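Local structure of uncharacterized protein (Porphyromonas gingivalis, 1ZBS) at residues 111-116 / 121-126; 218-223 / 246-251. The protein is of unknown function but is probably an N-acetylglucosamine kinase of the ASKHA superfamily, which would phosphorylate the amino sugar at the expense of ATP. All coordinates share one frame; numbering follows the deposited sequence.

Interaction 1. Residues 111-116 / 121-126; sequences GIACIL and NSCLFD
Cys123 and Ala113 face each other across the middle of an antiparallel beta hairpin and illustrate how small side chains settle into a hydrogen-bonded pair. Cys123 SG stands between its own backbone N and carbonyl carbon (chi1 73°), which turns the sulfur toward the neighbouring strand, 3.9 Å from Ala113 CB. Both backbone bonds of this pair are 3.1 Å long, but the one from Ala113 N to Cys123 O is straighter than the weak return bond from Cys123 N to Ala113 O (130°). Ile115 and Asn121 make the next pair on the same face, their CB atoms 4.1 Å apart. On the face with Ile112 and Cys114, non-hydrogen-bonded pairs bring the chains closer. Leu124 reaches back over the partner strand with CD2, 3.5 Å from Gly111 O and 4.1 Å from Ile112 CG1, the two side chains crossing obliquely. Cys114 SG, set beside its own backbone N (chi1 -53°), lies 4.1 Å from Ser122 CB, while Ser122 OG is hydrogen-bonded to Tyr231 OH and Asn227 O. At the far end Phe125 N donates a hydrogen bond to Gly111 O at 2.6 Å, almost head-on to the carbonyl, and the Phe125 ring swings away to meet Cys106. In the five-stranded mixed sheet 111-116 is the central strand, between parallel 238-241 and antiparallel 120-125, with 130-133 at the edge beyond. This order, 3-2-1-4-5 with the first three strands antiparallel, matches the ribonuclease H-like fold of ASKHA proteins. Helix 97-105 packs through Met98 and Ala102 on the Ala113 face, and helix 210-229 on the Cys114 face.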
loop_
_atom_site.group_PDB
_atom_site.type_symbol
_atom_site.label_atom_id
_atom_site.label_comp_id
_atom_site.label_asym_id
_atom_site.label_seq_id
_atom_site.Cartn_x
_atom_site.Cartn_y
_atom_site.Cartn_z
ATOM N N GLY A 111 15.441 -0.235 27.800
ATOM C CA GLY A 111 14.057 0.101 27.506
ATOM C C GLY A 111 13.638 -0.104 26.058
ATOM O O GLY A 111 14.432 -0.537 25.224
ATOM N N ILE A 112 12.378 0.202 25.763
ATOM C CA ILE A 112 11.846 0.065 24.416
ATOM C C ILE A 112 11.532 1.442 23.873
ATOM O O ILE A 112 10.768 2.193 24.480
ATOM C CB ILE A 112 10.561 -0.779 24.402
ATOM C CG1 ILE A 112 10.877 -2.210 24.837
ATOM C CG2 ILE A 112 9.936 -0.762 23.005
ATOM C CD1 ILE A 112 9.649 -3.061 25.107
ATOM N N ALA A 113 12.141 1.776 22.736
ATOM C CA ALA A 113 11.940 3.075 22.100
ATOM C C ALA A 113 11.161 2.919 20.799
ATOM O O ALA A 113 11.491 2.082 19.951
ATOM C CB ALA A 113 13.293 3.738 21.830
ATOM N N CYS A 114 10.130 3.741 20.640
ATOM C CA CYS A 114 9.285 3.680 19.451
ATOM C C CYS A 114 9.124 5.011 18.753
ATOM O O CYS A 114 9.096 6.066 19.386
ATOM C CB CYS A 114 7.892 3.176 19.811
ATOM S SG CYS A 114 7.854 1.650 20.701
ATOM N N ILE A 115 9.012 4.951 17.435
ATOM C CA ILE A 115 8.810 6.147 16.641
ATOM C C ILE A 115 7.431 6.066 16.000
ATOM O O ILE A 115 7.041 5.030 15.465
ATOM C CB ILE A 115 9.868 6.277 15.544
ATOM C CG1 ILE A 115 11.259 6.408 16.180
ATOM C CG2 ILE A 115 9.547 7.485 14.664
ATOM C CD1 ILE A 115 12.382 6.593 15.182
ATOM N N LEU A 116 6.678 7.156 16.087
ATOM C CA LEU A 116 5.345 7.221 15.498
ATOM C C LEU A 116 5.242 8.566 14.775
ATOM O O LEU A 116 4.839 9.569 15.368
ATOM C CB LEU A 116 4.278 7.120 16.599
ATOM C CG LEU A 116 3.162 6.076 16.530
ATOM C CD1 LEU A 116 3.745 4.699 16.259
ATOM C CD2 LEU A 116 2.368 6.074 17.850
ATOM N N ASN A 121 8.337 2.673 13.856
ATOM C CA ASN A 121 9.533 1.907 14.118
ATOM C C ASN A 121 9.620 1.543 15.613
ATOM O O ASN A 121 8.941 2.145 16.443
ATOM C CB ASN A 121 10.756 2.726 13.683
ATOM C CG ASN A 121 11.930 1.855 13.303
ATOM O OD1 ASN A 121 12.877 2.313 12.651
ATOM N ND2 ASN A 121 11.880 0.588 13.710
ATOM N N SER A 122 10.429 0.544 15.951
ATOM C CA SER A 122 10.613 0.164 17.346
ATOM C C SER A 122 11.945 -0.546 17.522
ATOM O O SER A 122 12.533 -1.020 16.552
ATOM C CB SER A 122 9.472 -0.744 17.851
ATOM O OG SER A 122 9.507 -2.031 17.262
ATOM N N CYS A 123 12.417 -0.601 18.764
ATOM C CA CYS A 123 13.671 -1.268 19.079
ATOM C C CYS A 123 13.773 -1.524 20.573
ATOM O O CYS A 123 13.174 -0.818 21.388
ATOM C CB CYS A 123 14.857 -0.406 18.660
ATOM S SG CYS A 123 15.118 1.021 19.746
ATOM N N LEU A 124 14.537 -2.544 20.926
ATOM C CA LEU A 124 14.764 -2.860 22.319
ATOM C C LEU A 124 16.137 -2.242 22.562
ATOM O O LEU A 124 17.088 -2.547 21.839
ATOM C CB LEU A 124 14.816 -4.376 22.524
ATOM C CG LEU A 124 14.351 -4.975 23.860
ATOM C CD1 LEU A 124 15.144 -6.262 24.100
ATOM C CD2 LEU A 124 14.560 -4.008 25.010
ATOM N N PHE A 125 16.228 -1.350 23.546
ATOM C CA PHE A 125 17.486 -0.670 23.883
ATOM C C PHE A 125 18.016 -1.264 25.183
ATOM O O PHE A 125 17.248 -1.470 26.117
ATOM C CB PHE A 125 17.229 0.831 24.082
ATOM C CG PHE A 125 18.473 1.675 24.044
ATOM C CD1 PHE A 125 18.683 2.678 24.989
ATOM C CD2 PHE A 125 19.426 1.485 23.049
ATOM C CE1 PHE A 125 19.831 3.479 24.937
ATOM C CE2 PHE A 125 20.573 2.279 22.990
ATOM C CZ PHE A 125 20.774 3.277 23.937
ATOM N N ASP A 126 19.314 -1.550 25.259
ATOM C CA ASP A 126 19.866 -2.119 26.494
ATOM C C ASP A 126 20.547 -1.052 27.323
ATOM O O ASP A 126 21.119 -1.337 28.379
ATOM C CB ASP A 126 20.845 -3.261 26.200
ATOM C CG ASP A 126 22.196 -2.785 25.670
ATOM O OD1 ASP A 126 22.997 -3.660 25.257
ATOM O OD2 ASP A 126 22.483 -1.561 25.662
#

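Interaction 2. Residues 218-223 / 246-251; sequences NSFDDF and FHYREV
A buried, wholly apolar contact, centred on one aromatic ring, packs helix 210-229 against the junction between helices 243-247 and 249-258. Phe220 does the work from its side, reaching across with the far end of its ring. CE2 and CZ both lie 3.4 Å from Tyr248 CB, which sits at the ring edge and near its plane, so the methylene meets the rim instead of a face. Beyond that point the rings stand almost perpendicular, at 85°, with centroids 6.0 Å apart: an offset edge-to-face pair in which Phe220 offers the edge and Tyr248 the face. The backbone sets Tyr248 CB against Phe220; chi1 of -65°, with CG anti to the carbonyl carbon, then leads the ring on toward Ile203 and Ala204, where its hydroxyl hydrogen-bonds with Ser200 OG. Tyr248 also marks the break between the two helices: it leaves helical geometry after 243-247 and occupies the N-cap position of the helix that follows. Strand 238-241, helices 243-247 and 249-258 and strand 263-267 follow one another in order, a parallel beta-alpha-beta unit consistent with the ribonuclease H-like fold of the ASKHA family. One turn further on, the Val251 side chain crosses that of Phe220 at about a right angle, and its CG1 meets the ring obliquely, 4.0 Å from Phe220 CD2. Leu252 and Val255 of helix 249-258 add further apolar contacts to Phe220.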
loop_
_atom_site.group_PDB
_atom_site.type_symbol
_atom_site.label_atom_id
_atom_site.label_comp_id
_atom_site.label_asym_id
_atom_site.label_seq_id
_atom_site.Cartn_x
_atom_site.Cartn_y
_atom_site.Cartn_z
ATOM N N ASN A 218 -7.262 1.152 16.714
ATOM C CA ASN A 218 -6.923 -0.172 16.227
ATOM C C ASN A 218 -5.549 -0.209 15.584
ATOM O O ASN A 218 -4.840 -1.215 15.662
ATOM C CB ASN A 218 -7.971 -0.660 15.231
ATOM C CG ASN A 218 -9.339 -0.774 15.856
ATOM O OD1 ASN A 218 -9.460 -0.987 17.065
ATOM N ND2 ASN A 218 -10.379 -0.645 15.041
ATOM N N SER A 219 -5.161 0.892 14.955
ATOM C CA SER A 219 -3.862 0.937 14.321
ATOM C C SER A 219 -2.757 0.983 15.371
ATOM O O SER A 219 -1.735 0.309 15.231
ATOM C CB SER A 219 -3.761 2.144 13.396
ATOM O OG SER A 219 -2.634 1.993 12.545
ATOM N N PHE A 220 -2.961 1.775 16.421
ATOM C CA PHE A 220 -1.973 1.872 17.493
ATOM C C PHE A 220 -1.860 0.520 18.194
ATOM O O PHE A 220 -0.766 0.088 18.552
ATOM C CB PHE A 220 -2.364 2.941 18.524
ATOM C CG PHE A 220 -2.136 4.362 18.063
ATOM C CD1 PHE A 220 -1.511 4.636 16.847
ATOM C CD2 PHE A 220 -2.537 5.429 18.864
ATOM C CE1 PHE A 220 -1.300 5.952 16.433
ATOM C CE2 PHE A 220 -2.332 6.743 18.461
ATOM C CZ PHE A 220 -1.706 7.008 17.240
ATOM N N ASP A 221 -2.994 -0.148 18.390
ATOM C CA ASP A 221 -2.989 -1.445 19.054
ATOM C C ASP A 221 -2.185 -2.422 18.193
ATOM O O ASP A 221 -1.359 -3.182 18.704
ATOM C CB ASP A 221 -4.426 -1.958 19.245
ATOM C CG ASP A 221 -4.490 -3.200 20.119
ATOM O OD1 ASP A 221 -4.111 -3.117 21.311
ATOM O OD2 ASP A 221 -4.914 -4.264 19.615
ATOM N N ASP A 222 -2.434 -2.371 16.887
ATOM C CA ASP A 222 -1.758 -3.203 15.906
ATOM C C ASP A 222 -0.257 -2.985 15.963
ATOM O O ASP A 222 0.526 -3.926 15.824
ATOM C CB ASP A 222 -2.227 -2.853 14.492
ATOM C CG ASP A 222 -3.071 -3.932 13.876
ATOM O OD1 ASP A 222 -4.316 -3.812 13.921
ATOM O OD2 ASP A 222 -2.483 -4.906 13.348
ATOM N N PHE A 223 0.142 -1.728 16.127
ATOM C CA PHE A 223 1.558 -1.416 16.206
ATOM C C PHE A 223 2.179 -2.116 17.410
ATOM O O PHE A 223 3.240 -2.736 17.292
ATOM C CB PHE A 223 1.793 0.093 16.299
ATOM C CG PHE A 223 3.208 0.456 16.665
ATOM C CD1 PHE A 223 3.552 0.695 17.992
ATOM C CD2 PHE A 223 4.203 0.515 15.693
ATOM C CE1 PHE A 223 4.874 0.974 18.347
ATOM C CE2 PHE A 223 5.530 0.793 16.033
ATOM C CZ PHE A 223 5.867 1.026 17.365
ATOM N N PHE A 246 2.816 12.144 19.472
ATOM C CA PHE A 246 2.492 13.338 20.225
ATOM C C PHE A 246 1.038 13.737 19.977
ATOM O O PHE A 246 0.209 13.679 20.884
ATOM C CB PHE A 246 3.441 14.475 19.827
ATOM C CG PHE A 246 3.351 15.671 20.724
ATOM C CD1 PHE A 246 3.480 15.528 22.107
ATOM C CD2 PHE A 246 3.101 16.936 20.195
ATOM C CE1 PHE A 246 3.351 16.626 22.954
ATOM C CE2 PHE A 246 2.969 18.044 21.031
ATOM C CZ PHE A 246 3.095 17.889 22.413
ATOM N N HIS A 247 0.716 14.108 18.742
ATOM C CA HIS A 247 -0.647 14.522 18.407
ATOM C C HIS A 247 -1.747 13.554 18.848
ATOM O O HIS A 247 -2.892 13.965 19.067
ATOM C CB HIS A 247 -0.768 14.794 16.899
ATOM C CG HIS A 247 0.111 15.910 16.424
ATOM N ND1 HIS A 247 0.313 17.059 17.157
ATOM C CD2 HIS A 247 0.854 16.048 15.299
ATOM C CE1 HIS A 247 1.145 17.856 16.508
ATOM N NE2 HIS A 247 1.487 17.266 15.379
ATOM N N TYR A 248 -1.413 12.276 18.984
ATOM C CA TYR A 248 -2.406 11.281 19.387
ATOM C C TYR A 248 -2.075 10.670 20.750
ATOM O O TYR A 248 -2.576 9.588 21.095
ATOM C CB TYR A 248 -2.480 10.176 18.331
ATOM C CG TYR A 248 -2.994 10.652 16.990
ATOM C CD1 TYR A 248 -4.357 10.646 16.701
ATOM C CD2 TYR A 248 -2.119 11.127 16.015
ATOM C CE1 TYR A 248 -4.835 11.097 15.475
ATOM C CE2 TYR A 248 -2.583 11.585 14.788
ATOM C CZ TYR A 248 -3.943 11.565 14.522
ATOM O OH TYR A 248 -4.404 11.993 13.300
ATOM N N ARG A 249 -1.242 11.372 21.520
ATOM C CA ARG A 249 -0.823 10.901 22.838
ATOM C C ARG A 249 -1.952 10.344 23.693
ATOM O O ARG A 249 -1.823 9.261 24.253
ATOM C CB ARG A 249 -0.072 12.010 23.603
ATOM C CG ARG A 249 -0.800 13.339 23.753
ATOM C CD ARG A 249 0.014 14.292 24.632
ATOM N NE ARG A 249 -0.595 15.612 24.731
ATOM C CZ ARG A 249 -0.596 16.514 23.753
ATOM N NH1 ARG A 249 -0.010 16.244 22.596
ATOM N NH2 ARG A 249 -1.208 17.683 23.922
ATOM N N GLU A 250 -3.061 11.066 23.788
ATOM C CA GLU A 250 -4.182 10.589 24.585
ATOM C C GLU A 250 -4.576 9.183 24.149
ATOM O O GLU A 250 -4.632 8.265 24.967
ATOM C CB GLU A 250 -5.400 11.509 24.436
ATOM C CG GLU A 250 -5.280 12.900 25.067
ATOM C CD GLU A 250 -4.243 13.793 24.396
ATOM O OE1 GLU A 250 -4.052 13.680 23.162
ATOM O OE2 GLU A 250 -3.628 14.623 25.112
ATOM N N VAL A 251 -4.849 9.017 22.857
ATOM C CA VAL A 251 -5.255 7.721 22.325
ATOM C C VAL A 251 -4.180 6.662 22.541
ATOM O O VAL A 251 -4.482 5.506 22.860
ATOM C CB VAL A 251 -5.572 7.800 20.818
ATOM C CG1 VAL A 251 -6.095 6.462 20.333
ATOM C CG2 VAL A 251 -6.590 8.894 20.555
#

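Overall arrangement
Followed from the N terminus, the chain passes through the first five-stranded sheet and helix 97-105 before interaction 1 closes a beta hairpin whose two segments are four residues apart. It then adds strand 130-133 and a run of helices before helix 210-229 supplies the first half of interaction 2. That contact closes a longer loop of 22 residues, which includes strand 238-241, the parallel neighbour of 111-116. The two loops follow in series and neither nest nor cross. Their centres lie about 15 Å apart, and helix 210-229 bridges them: Phe223 packs on Cys114 and Ser122, while Phe220 touches Leu116, tying the second sheet to its helical layer.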